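Arginyl-tRNA synthetase (Campylobacter jejuni, PDB 3FNR) catalyses the ATP-dependent attachment of L-arginine to tRNA(Arg), releasing AMP and diphosphate, as a monomeric class I aminoacyl-tRNA synthetase. Local coordinates at residues 235-240 against 266-271; 32-37 against 68-73; 359-364 against 427-432; 366-371 against 422-427. The protein carries 1 engineered substitution. All blocks are in the same frame, centred on the assembly; numbering follows the deposited sequence.

Contact 1 (235-240 against 266-271); sequences YGKCIN and NLEIIL
Cys238 and Asn240 bond through their backbones to Asn266, Glu268 and Ile270. Four hydrogen bonds join the two parallel strands. Cys238 N gives to Asn266 O at 2.9 Å, and Glu268 N returns a bond to Cys238 O at 2.8 Å. Asn240 N then gives to Glu268 O, and Ile270 N to Asn240 O. A salt bridge adds to the backbone bonds; its hydrogen bond, Lys237 NZ to Glu268 OE1, is weak at 3.3 Å. The lysine chain bends about CB-CG, which places CD (chi2 -112°). The two side chains cross at about a right angle. The stronger partner of Glu268 is Arg394, which forms a salt bridge with OE2.

Packing differs on the two faces of the sheet. On the face of Ile239 and Glu268, Ile239 CG2 meets Ile270 CD1 at 3.7 Å. On the face of Cys238 and Asn240, Leu267 CD1 lies 3.8 Å from Cys238 CB. Ile269 CD1 touches Asn240 ND2 at 3.5 Å, the two side chains running side by side. The Asn240 amide is held by His227, through ND2. His227 and Met231 of helix 219-231 also cover Leu267. Strands 237-243 and 267-279, with helix 250-258 between them, form a beta-alpha-beta unit of the Rossmann-like class I catalytic domain.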
loop_
_atom_site.group_PDB
_atom_site.type_symbol
_atom_site.label_atom_id
_atom_site.label_comp_id
_atom_site.label_asym_id
_atom_site.label_seq_id
_atom_site.Cartn_x
_atom_site.Cartn_y
_atom_site.Cartn_z
ATOM N N TYR A 235 -15.109 -14.601 -0.677
ATOM C CA TYR A 235 -14.930 -13.255 -1.239
ATOM C C TYR A 235 -15.288 -13.232 -2.716
ATOM O O TYR A 235 -15.019 -14.192 -3.432
ATOM C CB TYR A 235 -13.488 -12.765 -1.070
ATOM C CG TYR A 235 -13.084 -12.577 0.367
ATOM C CD1 TYR A 235 -13.391 -11.395 1.050
ATOM C CD2 TYR A 235 -12.395 -13.577 1.052
ATOM C CE1 TYR A 235 -13.027 -11.222 2.369
ATOM C CE2 TYR A 235 -12.028 -13.411 2.378
ATOM C CZ TYR A 235 -12.345 -12.238 3.029
ATOM O OH TYR A 235 -11.973 -12.071 4.336
ATOM N N GLY A 236 -15.877 -12.125 -3.170
ATOM C CA GLY A 236 -16.189 -11.945 -4.587
ATOM C C GLY A 236 -14.962 -12.058 -5.468
ATOM O O GLY A 236 -15.017 -12.675 -6.529
ATOM N N LYS A 237 -13.849 -11.484 -5.013
ATOM C CA LYS A 237 -12.597 -11.448 -5.774
ATOM C C LYS A 237 -11.385 -11.497 -4.838
ATOM O O LYS A 237 -11.424 -10.933 -3.749
ATOM C CB LYS A 237 -12.535 -10.150 -6.594
ATOM C CG LYS A 237 -13.236 -10.171 -7.945
ATOM C CD LYS A 237 -12.216 -10.088 -9.067
ATOM C CE LYS A 237 -12.794 -9.415 -10.304
ATOM N NZ LYS A 237 -11.712 -8.866 -11.182
ATOM N N CYS A 238 -10.319 -12.175 -5.263
ATOM C CA CYS A 238 -9.011 -12.048 -4.615
ATOM C C CYS A 238 -8.085 -11.193 -5.468
ATOM O O CYS A 238 -7.893 -11.460 -6.659
ATOM C CB CYS A 238 -8.347 -13.412 -4.356
ATOM S SG CYS A 238 -9.181 -14.470 -3.146
ATOM N N ILE A 239 -7.505 -10.175 -4.850
ATOM C CA ILE A 239 -6.548 -9.292 -5.518
ATOM C C ILE A 239 -5.138 -9.521 -4.973
ATOM O O ILE A 239 -4.942 -9.558 -3.756
ATOM C CB ILE A 239 -6.928 -7.805 -5.316
ATOM C CG1 ILE A 239 -8.419 -7.580 -5.622
ATOM C CG2 ILE A 239 -6.013 -6.899 -6.139
ATOM C CD1 ILE A 239 -8.908 -6.159 -5.310
ATOM N N ASN A 240 -4.175 -9.700 -5.876
ATOM C CA ASN A 240 -2.764 -9.686 -5.527
ATOM C C ASN A 240 -2.089 -8.450 -6.103
ATOM O O ASN A 240 -2.443 -7.992 -7.185
ATOM C CB ASN A 240 -2.048 -10.903 -6.104
ATOM C CG ASN A 240 -2.513 -12.214 -5.504
ATOM O OD1 ASN A 240 -3.231 -12.253 -4.494
ATOM N ND2 ASN A 240 -2.105 -13.309 -6.143
ATOM N N ASN A 266 -11.608 -14.559 -11.103
ATOM C CA ASN A 266 -11.813 -14.049 -9.747
ATOM C C ASN A 266 -10.507 -13.852 -8.971
ATOM O O ASN A 266 -10.525 -13.453 -7.807
ATOM C CB ASN A 266 -12.796 -14.932 -8.983
ATOM C CG ASN A 266 -14.216 -14.828 -9.534
ATOM O OD1 ASN A 266 -14.561 -13.858 -10.208
ATOM N ND2 ASN A 266 -15.043 -15.827 -9.250
ATOM N N LEU A 267 -9.382 -14.135 -9.633
ATOM C CA LEU A 267 -8.067 -13.738 -9.151
ATOM C C LEU A 267 -7.523 -12.618 -10.036
ATOM O O LEU A 267 -7.201 -12.822 -11.211
ATOM C CB LEU A 267 -7.106 -14.931 -9.098
ATOM C CG LEU A 267 -5.710 -14.689 -8.497
ATOM C CD1 LEU A 267 -5.760 -14.258 -7.033
ATOM C CD2 LEU A 267 -4.859 -15.929 -8.635
ATOM N N GLU A 268 -7.448 -11.429 -9.459
ATOM C CA GLU A 268 -7.020 -10.232 -10.164
ATOM C C GLU A 268 -5.591 -9.925 -9.757
ATOM O O GLU A 268 -5.323 -9.699 -8.579
ATOM C CB GLU A 268 -7.967 -9.080 -9.796
ATOM C CG GLU A 268 -7.576 -7.711 -10.335
ATOM C CD GLU A 268 -8.484 -6.586 -9.837
ATOM O OE1 GLU A 268 -9.668 -6.842 -9.502
ATOM O OE2 GLU A 268 -7.998 -5.435 -9.779
ATOM N N ILE A 269 -4.662 -9.952 -10.713
ATOM C CA ILE A 269 -3.262 -9.622 -10.427
ATOM C C ILE A 269 -2.972 -8.180 -10.845
ATOM O O ILE A 269 -3.107 -7.828 -12.022
ATOM C CB ILE A 269 -2.242 -10.566 -11.154
ATOM C CG1 ILE A 269 -2.587 -12.053 -10.978
ATOM C CG2 ILE A 269 -0.815 -10.259 -10.709
ATOM C CD1 ILE A 269 -2.612 -12.553 -9.547
ATOM N N ILE A 270 -2.577 -7.353 -9.881
ATOM C CA ILE A 270 -2.123 -5.984 -10.158
ATOM C C ILE A 270 -0.600 -5.934 -10.120
ATOM O O ILE A 270 0.011 -6.377 -9.157
ATOM C CB ILE A 270 -2.710 -4.989 -9.146
ATOM C CG1 ILE A 270 -4.222 -4.869 -9.341
ATOM C CG2 ILE A 270 -2.021 -3.615 -9.245
ATOM C CD1 ILE A 270 -4.909 -4.101 -8.251
ATOM N N LEU A 271 0.016 -5.401 -11.169
ATOM C CA LEU A 271 1.477 -5.333 -11.232
ATOM C C LEU A 271 2.037 -3.958 -10.880
ATOM O O LEU A 271 1.678 -2.948 -11.492
ATOM C CB LEU A 271 1.987 -5.786 -12.601
ATOM C CG LEU A 271 1.791 -7.242 -13.033
ATOM C CD1 LEU A 271 2.310 -7.414 -14.448
ATOM C CD2 LEU A 271 2.488 -8.240 -12.101
#

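Contact 2 (32-37 against 68-73); sequences FLLEYV and YKFNTE
Phe32 meets Phe70 and Tyr68 in an aromatic cluster on one face of two parallel strands. Its CB starts the contact, 3.4 Å from Phe70 CD1. CG lies beside the backbone N (chi1 -57°) and stays close to the same ring, 3.7 Å from CD1 of Phe70. CD2 still touches Phe70 CD1. Farther out, CE2 meets Tyr68 CD2 at 3.7 Å, and that carbon lies in the plane of the Phe32 ring, at its edge. The Phe32 and Phe70 planes are inclined at 39°. Leu34 continues the row: its CB is 3.6 Å from Phe70 CE2, and its CD1 lies in plane at the edge of the Phe70 ring. Backbone bonds fix the register, among them Leu34 N to Asn71 O at 2.7 Å. Strands 31-35 and 69-76 with helix 50-65 form a beta-alpha-beta unit of the class I catalytic domain. The helix covers this face through Thr60, which touches Leu34, Phe70 and Thr72, while strand 237-243 pairs with strand 31-35 and brings Ile239 against Phe32.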
loop_
_atom_site.group_PDB
_atom_site.type_symbol
_atom_site.label_atom_id
_atom_site.label_comp_id
_atom_site.label_asym_id
_atom_site.label_seq_id
_atom_site.Cartn_x
_atom_site.Cartn_y
_atom_site.Cartn_z
ATOM N N PHE A 32 -13.961 -8.193 -1.421
ATOM C CA PHE A 32 -12.607 -8.450 -1.905
ATOM C C PHE A 32 -11.664 -8.919 -0.810
ATOM O O PHE A 32 -11.781 -8.514 0.351
ATOM C CB PHE A 32 -12.002 -7.194 -2.536
ATOM C CG PHE A 32 -12.808 -6.609 -3.662
ATOM C CD1 PHE A 32 -12.502 -6.926 -4.977
ATOM C CD2 PHE A 32 -13.863 -5.738 -3.411
ATOM C CE1 PHE A 32 -13.241 -6.394 -6.033
ATOM C CE2 PHE A 32 -14.611 -5.206 -4.450
ATOM C CZ PHE A 32 -14.291 -5.526 -5.769
ATOM N N LEU A 33 -10.710 -9.759 -1.197
ATOM C CA LEU A 33 -9.574 -10.072 -0.347
ATOM C C LEU A 33 -8.277 -9.658 -1.026
ATOM O O LEU A 33 -7.870 -10.255 -2.027
ATOM C CB LEU A 33 -9.523 -11.571 0.009
ATOM C CG LEU A 33 -8.313 -12.046 0.844
ATOM C CD1 LEU A 33 -8.270 -11.365 2.210
ATOM C CD2 LEU A 33 -8.312 -13.563 1.008
ATOM N N LEU A 34 -7.611 -8.654 -0.459
ATOM C CA LEU A 34 -6.327 -8.193 -0.983
ATOM C C LEU A 34 -5.162 -8.755 -0.182
ATOM O O LEU A 34 -5.068 -8.550 1.030
ATOM C CB LEU A 34 -6.260 -6.659 -0.939
ATOM C CG LEU A 34 -5.404 -5.750 -1.836
ATOM C CD1 LEU A 34 -4.966 -4.530 -1.030
ATOM C CD2 LEU A 34 -4.202 -6.404 -2.496
ATOM N N GLU A 35 -4.252 -9.430 -0.867
ATOM C CA GLU A 35 -3.016 -9.838 -0.234
ATOM C C GLU A 35 -1.907 -9.052 -0.880
ATOM O O GLU A 35 -1.722 -9.121 -2.097
ATOM C CB GLU A 35 -2.751 -11.332 -0.399
ATOM C CG GLU A 35 -1.422 -11.778 0.229
ATOM C CD GLU A 35 -0.554 -12.571 -0.738
ATOM O OE1 GLU A 35 -1.112 -13.317 -1.577
ATOM O OE2 GLU A 35 0.692 -12.445 -0.670
ATOM N N TYR A 36 -1.180 -8.297 -0.064
ATOM C CA TYR A 36 -0.110 -7.456 -0.570
ATOM C C TYR A 36 1.059 -7.315 0.398
ATOM O O TYR A 36 0.963 -7.703 1.566
ATOM C CB TYR A 36 -0.654 -6.093 -1.032
ATOM C CG TYR A 36 -1.067 -5.104 0.055
ATOM C CD1 TYR A 36 -2.101 -5.388 0.956
ATOM C CD2 TYR A 36 -0.453 -3.860 0.139
ATOM C CE1 TYR A 36 -2.490 -4.466 1.925
ATOM C CE2 TYR A 36 -0.822 -2.936 1.108
ATOM C CZ TYR A 36 -1.839 -3.240 1.991
ATOM O OH TYR A 36 -2.196 -2.304 2.928
ATOM N N VAL A 37 2.146 -6.737 -0.118
ATOM C CA VAL A 37 3.444 -6.607 0.550
ATOM C C VAL A 37 4.079 -7.986 0.710
ATOM O O VAL A 37 4.915 -8.360 -0.113
ATOM C CB VAL A 37 3.422 -5.788 1.898
ATOM C CG1 VAL A 37 4.838 -5.475 2.349
ATOM C CG2 VAL A 37 2.646 -4.476 1.745
ATOM N N TYR A 68 -17.441 -0.968 0.006
ATOM C CA TYR A 68 -17.069 -2.339 -0.315
ATOM C C TYR A 68 -16.526 -3.032 0.933
ATOM O O TYR A 68 -15.828 -2.407 1.739
ATOM C CB TYR A 68 -16.037 -2.381 -1.449
ATOM C CG TYR A 68 -16.565 -1.868 -2.770
ATOM C CD1 TYR A 68 -16.423 -0.527 -3.121
ATOM C CD2 TYR A 68 -17.200 -2.722 -3.672
ATOM C CE1 TYR A 68 -16.912 -0.044 -4.333
ATOM C CE2 TYR A 68 -17.691 -2.248 -4.897
ATOM C CZ TYR A 68 -17.543 -0.903 -5.214
ATOM O OH TYR A 68 -18.020 -0.407 -6.404
ATOM N N LYS A 69 -16.883 -4.307 1.107
ATOM C CA LYS A 69 -16.243 -5.170 2.103
ATOM C C LYS A 69 -14.888 -5.531 1.535
ATOM O O LYS A 69 -14.800 -6.100 0.453
ATOM C CB LYS A 69 -17.067 -6.438 2.346
ATOM C CG LYS A 69 -18.390 -6.207 3.084
ATOM C CD LYS A 69 -19.132 -7.524 3.385
ATOM C CE LYS A 69 -19.914 -8.064 2.171
ATOM N NZ LYS A 69 -20.978 -7.132 1.674
ATOM N N PHE A 70 -13.821 -5.182 2.244
ATOM C CA PHE A 70 -12.490 -5.286 1.669
ATOM C C PHE A 70 -11.503 -5.664 2.764
ATOM O O PHE A 70 -11.203 -4.859 3.654
ATOM C CB PHE A 70 -12.111 -3.944 1.022
ATOM C CG PHE A 70 -11.008 -4.028 -0.022
ATOM C CD1 PHE A 70 -11.316 -4.062 -1.377
ATOM C CD2 PHE A 70 -9.674 -4.008 0.351
ATOM C CE1 PHE A 70 -10.310 -4.101 -2.341
ATOM C CE2 PHE A 70 -8.663 -4.046 -0.601
ATOM C CZ PHE A 70 -8.977 -4.102 -1.949
ATOM N N ASN A 71 -11.019 -6.898 2.693
ATOM C CA ASN A 71 -10.052 -7.425 3.643
ATOM C C ASN A 71 -8.632 -7.411 3.129
ATOM O O ASN A 71 -8.389 -7.531 1.926
ATOM C CB ASN A 71 -10.424 -8.847 4.040
ATOM C CG ASN A 71 -11.327 -8.888 5.241
ATOM O OD1 ASN A 71 -12.540 -8.709 5.128
ATOM N ND2 ASN A 71 -10.736 -9.116 6.414
ATOM N N THR A 72 -7.693 -7.266 4.054
ATOM C CA THR A 72 -6.271 -7.271 3.732
ATOM C C THR A 72 -5.520 -8.341 4.508
ATOM O O THR A 72 -5.832 -8.620 5.678
ATOM C CB THR A 72 -5.625 -5.904 4.002
ATOM O OG1 THR A 72 -5.972 -5.459 5.317
ATOM C CG2 THR A 72 -6.129 -4.895 2.995
ATOM N N GLU A 73 -4.510 -8.910 3.854
ATOM C CA GLU A 73 -3.759 -10.030 4.390
ATOM C C GLU A 73 -2.299 -9.998 3.932
ATOM O O GLU A 73 -1.986 -9.587 2.810
ATOM C CB GLU A 73 -4.445 -11.358 4.019
ATOM C CG GLU A 73 -3.911 -12.603 4.722
ATOM C CD GLU A 73 -4.869 -13.786 4.660
ATOM O OE1 GLU A 73 -4.558 -14.751 3.931
ATOM O OE2 GLU A 73 -5.925 -13.756 5.347
#

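Contact 3 (359-364 against 427-432); sequences DDVMKA and DLLKLF
Val361, Met362 and Ala364 form a loop-to-helix contact with Lys430 in the DALR anticodon-binding domain. The loop follows helix 336-353. It makes a type I beta turn from Val361 to Ala364 and lies against helix 425-445. Lys430 gives more than half of the helix side of the contact. Its CG is anti to the backbone N (chi1 -169°), and the chain stays extended to the amine. The methylenes run past the turn: CB and CD lie 3.7 and 3.6 Å from Val361 O. Two other carbonyls, of Met362 and Ala364, face the amine. Asn9 and Asn13 of helix 5-17 also accept bonds from NZ. Four oxygens, two backbone and two side-chain, surround the amine and must share its hydrogens; they would probably favour its charged form.

Val361 supplies the apolar part. Its CG1 touches Leu429 CD1 at 3.8 Å, the two side chains crossing at about a right angle. Its CG2 rests on the helix backbone at Lys430 N and CA. Ala364 CB packs beside Asp427 OD1. At the tip of Lys430, NZ bonds to Ala364 O at 2.8 Å and to Met362 O at 3.1 Å; the first bond runs close to the carbonyl axis, and the second is tilted 22° from the carbonyl plane.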
loop_
_atom_site.group_PDB
_atom_site.type_symbol
_atom_site.label_atom_id
_atom_site.label_comp_id
_atom_site.label_asym_id
_atom_site.label_seq_id
_atom_site.Cartn_x
_atom_site.Cartn_y
_atom_site.Cartn_z
ATOM N N ASP A 359 -20.201 26.730 10.201
ATOM C CA ASP A 359 -21.642 26.665 10.455
ATOM C C ASP A 359 -22.329 28.030 10.339
ATOM O O ASP A 359 -23.551 28.098 10.186
ATOM C CB ASP A 359 -21.921 26.043 11.832
ATOM C CG ASP A 359 -21.164 24.729 12.055
ATOM O OD1 ASP A 359 -19.949 24.782 12.359
ATOM O OD2 ASP A 359 -21.784 23.647 11.934
ATOM N N ASP A 360 -21.549 29.109 10.416
ATOM C CA ASP A 360 -22.088 30.471 10.313
ATOM C C ASP A 360 -22.386 30.882 8.865
ATOM O O ASP A 360 -23.144 31.830 8.629
ATOM C CB ASP A 360 -21.128 31.493 10.937
ATOM C CG ASP A 360 -20.734 31.152 12.373
ATOM O OD1 ASP A 360 -19.705 31.688 12.839
ATOM O OD2 ASP A 360 -21.442 30.359 13.038
ATOM N N VAL A 361 -21.785 30.172 7.908
ATOM C CA VAL A 361 -21.866 30.520 6.486
ATOM C C VAL A 361 -22.729 29.535 5.703
ATOM O O VAL A 361 -22.911 29.685 4.496
ATOM C CB VAL A 361 -20.459 30.619 5.838
ATOM C CG1 VAL A 361 -19.567 31.564 6.631
ATOM C CG2 VAL A 361 -19.802 29.243 5.731
ATOM N N MET A 362 -23.250 28.539 6.417
ATOM C CA MET A 362 -24.095 27.473 5.876
ATOM C C MET A 362 -25.348 27.993 5.168
ATOM O O MET A 362 -25.739 27.475 4.116
ATOM C CB MET A 362 -24.512 26.546 7.025
ATOM C CG MET A 362 -25.184 25.256 6.597
ATOM S SD MET A 362 -24.001 24.048 6.003
ATOM C CE MET A 362 -23.431 23.345 7.551
ATOM N N LYS A 363 -25.950 29.023 5.758
ATOM C CA LYS A 363 -27.174 29.667 5.265
ATOM C C LYS A 363 -27.046 30.379 3.916
ATOM O O LYS A 363 -28.058 30.745 3.319
ATOM C CB LYS A 363 -27.709 30.654 6.315
ATOM C CG LYS A 363 -26.628 31.313 7.198
ATOM C CD LYS A 363 -26.013 32.573 6.578
ATOM C CE LYS A 363 -26.538 33.857 7.226
ATOM N NZ LYS A 363 -27.880 34.269 6.720
ATOM N N ALA A 364 -25.817 30.592 3.452
ATOM C CA ALA A 364 -25.575 31.192 2.139
ATOM C C ALA A 364 -26.050 30.258 1.032
ATOM O O ALA A 364 -26.017 29.041 1.198
ATOM C CB ALA A 364 -24.121 31.509 1.976
ATOM N N ASP A 427 -20.960 33.473 0.912
ATOM C CA ASP A 427 -20.983 32.655 -0.306
ATOM C C ASP A 427 -19.604 32.096 -0.615
ATOM O O ASP A 427 -19.449 30.898 -0.883
ATOM C CB ASP A 427 -21.462 33.484 -1.504
ATOM C CG ASP A 427 -22.966 33.395 -1.731
ATOM O OD1 ASP A 427 -23.674 32.732 -0.949
ATOM O OD2 ASP A 427 -23.447 33.984 -2.720
ATOM N N LEU A 428 -18.606 32.971 -0.566
ATOM C CA LEU A 428 -17.221 32.596 -0.838
ATOM C C LEU A 428 -16.659 31.670 0.238
ATOM O O LEU A 428 -16.015 30.677 -0.077
ATOM C CB LEU A 428 -16.350 33.839 -0.997
ATOM C CG LEU A 428 -16.715 34.735 -2.186
ATOM C CD1 LEU A 428 -16.014 36.088 -2.078
ATOM C CD2 LEU A 428 -16.366 34.057 -3.495
ATOM N N LEU A 429 -16.916 31.993 1.501
ATOM C CA LEU A 429 -16.520 31.127 2.605
ATOM C C LEU A 429 -17.141 29.731 2.506
ATOM O O LEU A 429 -16.440 28.737 2.692
ATOM C CB LEU A 429 -16.849 31.773 3.951
ATOM C CG LEU A 429 -15.980 32.971 4.345
ATOM C CD1 LEU A 429 -16.482 33.584 5.646
ATOM C CD2 LEU A 429 -14.503 32.593 4.456
ATOM N N LYS A 430 -18.437 29.658 2.198
ATOM C CA LYS A 430 -19.129 28.368 2.073
ATOM C C LYS A 430 -18.520 27.546 0.937
ATOM O O LYS A 430 -18.283 26.342 1.091
ATOM C CB LYS A 430 -20.628 28.553 1.851
ATOM C CG LYS A 430 -21.442 27.261 1.983
ATOM C CD LYS A 430 -22.903 27.479 1.608
ATOM C CE LYS A 430 -23.642 26.170 1.429
ATOM N NZ LYS A 430 -25.108 26.397 1.273
ATOM N N LEU A 431 -18.257 28.215 -0.185
ATOM C CA LEU A 431 -17.531 27.618 -1.281
ATOM C C LEU A 431 -16.220 27.034 -0.765
ATOM O O LEU A 431 -15.943 25.859 -0.988
ATOM C CB LEU A 431 -17.249 28.648 -2.378
ATOM C CG LEU A 431 -16.357 28.178 -3.532
ATOM C CD1 LEU A 431 -16.973 27.002 -4.245
ATOM C CD2 LEU A 431 -16.095 29.288 -4.519
ATOM N N PHE A 432 -15.450 27.855 -0.052
ATOM C CA PHE A 432 -14.133 27.462 0.451
ATOM C C PHE A 432 -14.229 26.279 1.403
ATOM O O PHE A 432 -13.381 25.386 1.363
ATOM C CB PHE A 432 -13.437 28.642 1.139
ATOM C CG PHE A 432 -12.878 29.678 0.188
ATOM C CD1 PHE A 432 -11.937 30.592 0.638
ATOM C CD2 PHE A 432 -13.279 29.738 -1.148
ATOM C CE1 PHE A 432 -11.417 31.554 -0.210
ATOM C CE2 PHE A 432 -12.769 30.705 -2.009
ATOM C CZ PHE A 432 -11.836 31.611 -1.540
#

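Contact 4 (366-371 against 422-427); sequences LQSLNQ and SANEND
Leu366 and Ser368 each bring a backbone N-H to the carboxylate of Asp427, and these hydrogen bonds are the main polar link between the segments. Leu366 N bonds to OD1 of Asp427 at 3.0 Å. It comes from above the carboxylate plane, 53° out of it. Ser368 N reaches the other oxygen, Asp427 OD2, at 3.3 Å, nearly along the C-O axis. Ser368 OG sits between its own backbone N and carbonyl carbon (chi1 74°), which places it near Asp427 OD2. The modelled distance between OG and OD2 is too short to be trusted in detail. Each carboxylate oxygen has a backbone N-H partner, which probably limits rotation of the group.

Van der Waals contacts follow. Leu366 CD1 lies 3.4 Å from Asp427 O, and Leu369 CD1 is 4.2 Å from Asp427 CB. The two leucines also pack on Leu377 of helix 371-381, so they lie between that helix and the start of helix 425-445. Ser368 lies beside the side chain of Asn424, the N-cap residue of helix 425-445.

Leu366 to Leu369 form a type I beta turn. Asn370, next in the chain, is the N-cap of helix 371-381 and bonds to Gly373 N through OD1. This is a turn held by an aspartate from the first turn of another helix, in the helical DALR anticodon-binding domain.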
loop_
_atom_site.group_PDB
_atom_site.type_symbol
_atom_site.label_atom_id
_atom_site.label_comp_id
_atom_site.label_asym_id
_atom_site.label_seq_id
_atom_site.Cartn_x
_atom_site.Cartn_y
_atom_site.Cartn_z
ATOM N N LEU A 366 -25.095 30.538 -2.418
ATOM C CA LEU A 366 -24.092 30.423 -3.498
ATOM C C LEU A 366 -24.514 31.063 -4.828
ATOM O O LEU A 366 -23.824 30.923 -5.839
ATOM C CB LEU A 366 -23.674 28.956 -3.708
ATOM C CG LEU A 366 -22.515 28.331 -2.919
ATOM C CD1 LEU A 366 -22.173 29.055 -1.644
ATOM C CD2 LEU A 366 -22.791 26.867 -2.636
ATOM N N GLN A 367 -25.628 31.789 -4.815
ATOM C CA GLN A 367 -26.199 32.352 -6.032
ATOM C C GLN A 367 -25.316 33.444 -6.652
ATOM O O GLN A 367 -25.340 33.648 -7.862
ATOM C CB GLN A 367 -27.605 32.881 -5.752
ATOM C CG GLN A 367 -28.595 32.691 -6.901
ATOM C CD GLN A 367 -28.840 31.229 -7.239
ATOM O OE1 GLN A 367 -29.225 30.430 -6.384
ATOM N NE2 GLN A 367 -28.620 30.877 -8.499
ATOM N N SER A 368 -24.503 34.109 -5.832
ATOM C CA SER A 368 -23.652 35.199 -6.319
ATOM C C SER A 368 -22.332 34.764 -6.943
ATOM O O SER A 368 -21.588 35.600 -7.458
ATOM C CB SER A 368 -23.360 36.185 -5.197
ATOM O OG SER A 368 -22.417 35.629 -4.292
ATOM N N LEU A 369 -22.031 33.471 -6.883
ATOM C CA LEU A 369 -20.795 32.929 -7.460
ATOM C C LEU A 369 -20.665 33.213 -8.957
ATOM O O LEU A 369 -21.602 32.994 -9.722
ATOM C CB LEU A 369 -20.721 31.422 -7.212
ATOM C CG LEU A 369 -19.831 30.846 -6.106
ATOM C CD1 LEU A 369 -19.650 31.773 -4.919
ATOM C CD2 LEU A 369 -20.387 29.503 -5.651
ATOM N N ASN A 370 -19.503 33.722 -9.359
ATOM C CA ASN A 370 -19.179 33.892 -10.765
ATOM C C ASN A 370 -18.858 32.530 -11.390
ATOM O O ASN A 370 -18.786 31.532 -10.674
ATOM C CB ASN A 370 -18.042 34.920 -10.962
ATOM C CG ASN A 370 -16.706 34.487 -10.358
ATOM O OD1 ASN A 370 -16.473 33.318 -10.059
ATOM N ND2 ASN A 370 -15.815 35.449 -10.181
ATOM N N GLN A 371 -18.655 32.493 -12.706
ATOM C CA GLN A 371 -18.380 31.243 -13.425
ATOM C C GLN A 371 -17.205 30.449 -12.853
ATOM O O GLN A 371 -17.288 29.225 -12.735
ATOM C CB GLN A 371 -18.154 31.527 -14.906
ATOM C CG GLN A 371 -18.076 30.307 -15.804
ATOM C CD GLN A 371 -19.334 29.470 -15.781
ATOM O OE1 GLN A 371 -20.395 29.906 -16.233
ATOM N NE2 GLN A 371 -19.224 28.252 -15.257
ATOM N N SER A 422 -16.221 41.597 1.931
ATOM C CA SER A 422 -17.031 41.706 0.715
ATOM C C SER A 422 -18.498 41.363 0.984
ATOM O O SER A 422 -18.812 40.733 1.992
ATOM C CB SER A 422 -16.454 40.851 -0.412
ATOM O OG SER A 422 -16.851 39.500 -0.280
ATOM N N ALA A 423 -19.388 41.784 0.083
ATOM C CA ALA A 423 -20.843 41.632 0.280
ATOM C C ALA A 423 -21.301 40.194 0.158
ATOM O O ALA A 423 -22.407 39.851 0.579
ATOM C CB ALA A 423 -21.614 42.497 -0.695
ATOM N N ASN A 424 -20.440 39.367 -0.427
ATOM C CA ASN A 424 -20.741 37.954 -0.605
ATOM C C ASN A 424 -19.705 37.076 0.091
ATOM O O ASN A 424 -19.327 36.003 -0.395
ATOM C CB ASN A 424 -20.878 37.624 -2.088
ATOM C CG ASN A 424 -22.050 38.348 -2.744
ATOM O OD1 ASN A 424 -23.184 38.295 -2.264
ATOM N ND2 ASN A 424 -21.781 39.004 -3.862
ATOM N N GLU A 425 -19.270 37.551 1.254
ATOM C CA GLU A 425 -18.284 36.871 2.084
ATOM C C GLU A 425 -18.730 35.450 2.401
ATOM O O GLU A 425 -17.975 34.500 2.191
ATOM C CB GLU A 425 -18.055 37.673 3.369
ATOM C CG GLU A 425 -17.003 37.112 4.306
ATOM C CD GLU A 425 -16.858 37.925 5.579
ATOM O OE1 GLU A 425 -17.134 37.379 6.667
ATOM O OE2 GLU A 425 -16.477 39.113 5.492
ATOM N N ASN A 426 -19.968 35.316 2.874
ATOM C CA ASN A 426 -20.533 34.024 3.245
ATOM C C ASN A 426 -20.597 33.005 2.107
ATOM O O ASN A 426 -20.314 31.827 2.323
ATOM C CB ASN A 426 -21.906 34.213 3.887
ATOM C CG ASN A 426 -21.821 34.895 5.236
ATOM O OD1 ASN A 426 -20.729 35.183 5.725
ATOM N ND2 ASN A 426 -22.972 35.158 5.843
ATOM N N ASP A 427 -20.960 33.473 0.912
ATOM C CA ASP A 427 -20.983 32.655 -0.306
ATOM C C ASP A 427 -19.604 32.096 -0.615
ATOM O O ASP A 427 -19.449 30.898 -0.883
ATOM C CB ASP A 427 -21.462 33.484 -1.504
ATOM C CG ASP A 427 -22.966 33.395 -1.731
ATOM O OD1 ASP A 427 -23.674 32.732 -0.949
ATOM O OD2 ASP A 427 -23.447 33.984 -2.720
#

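In the fold
The four contacts fall into two pairs, one in each family domain. Contacts 1 and 2 lie in the catalytic domain, with centres 9 Å apart. Strands 237-243 and 31-35 are neighbours in one sheet, where Ile239 N lies 2.8 Å from Leu33 O, a probable hydrogen bond. The strand of contact 2 at 31-35 leads into the HIGH motif, which begins at Ala39. A bound glycerol, probably from the crystallisation liquor, lies about 6 Å from the Glu35 side chain. Contacts 3 and 4 belong to the anticodon-binding domain, also with centres 9 Å apart. They share Asp427 and helix 425-445, and Lys430 CD touches Leu366 CD1 at 3.7 Å. Contacts 2 and 3 have centres about 39 Å apart.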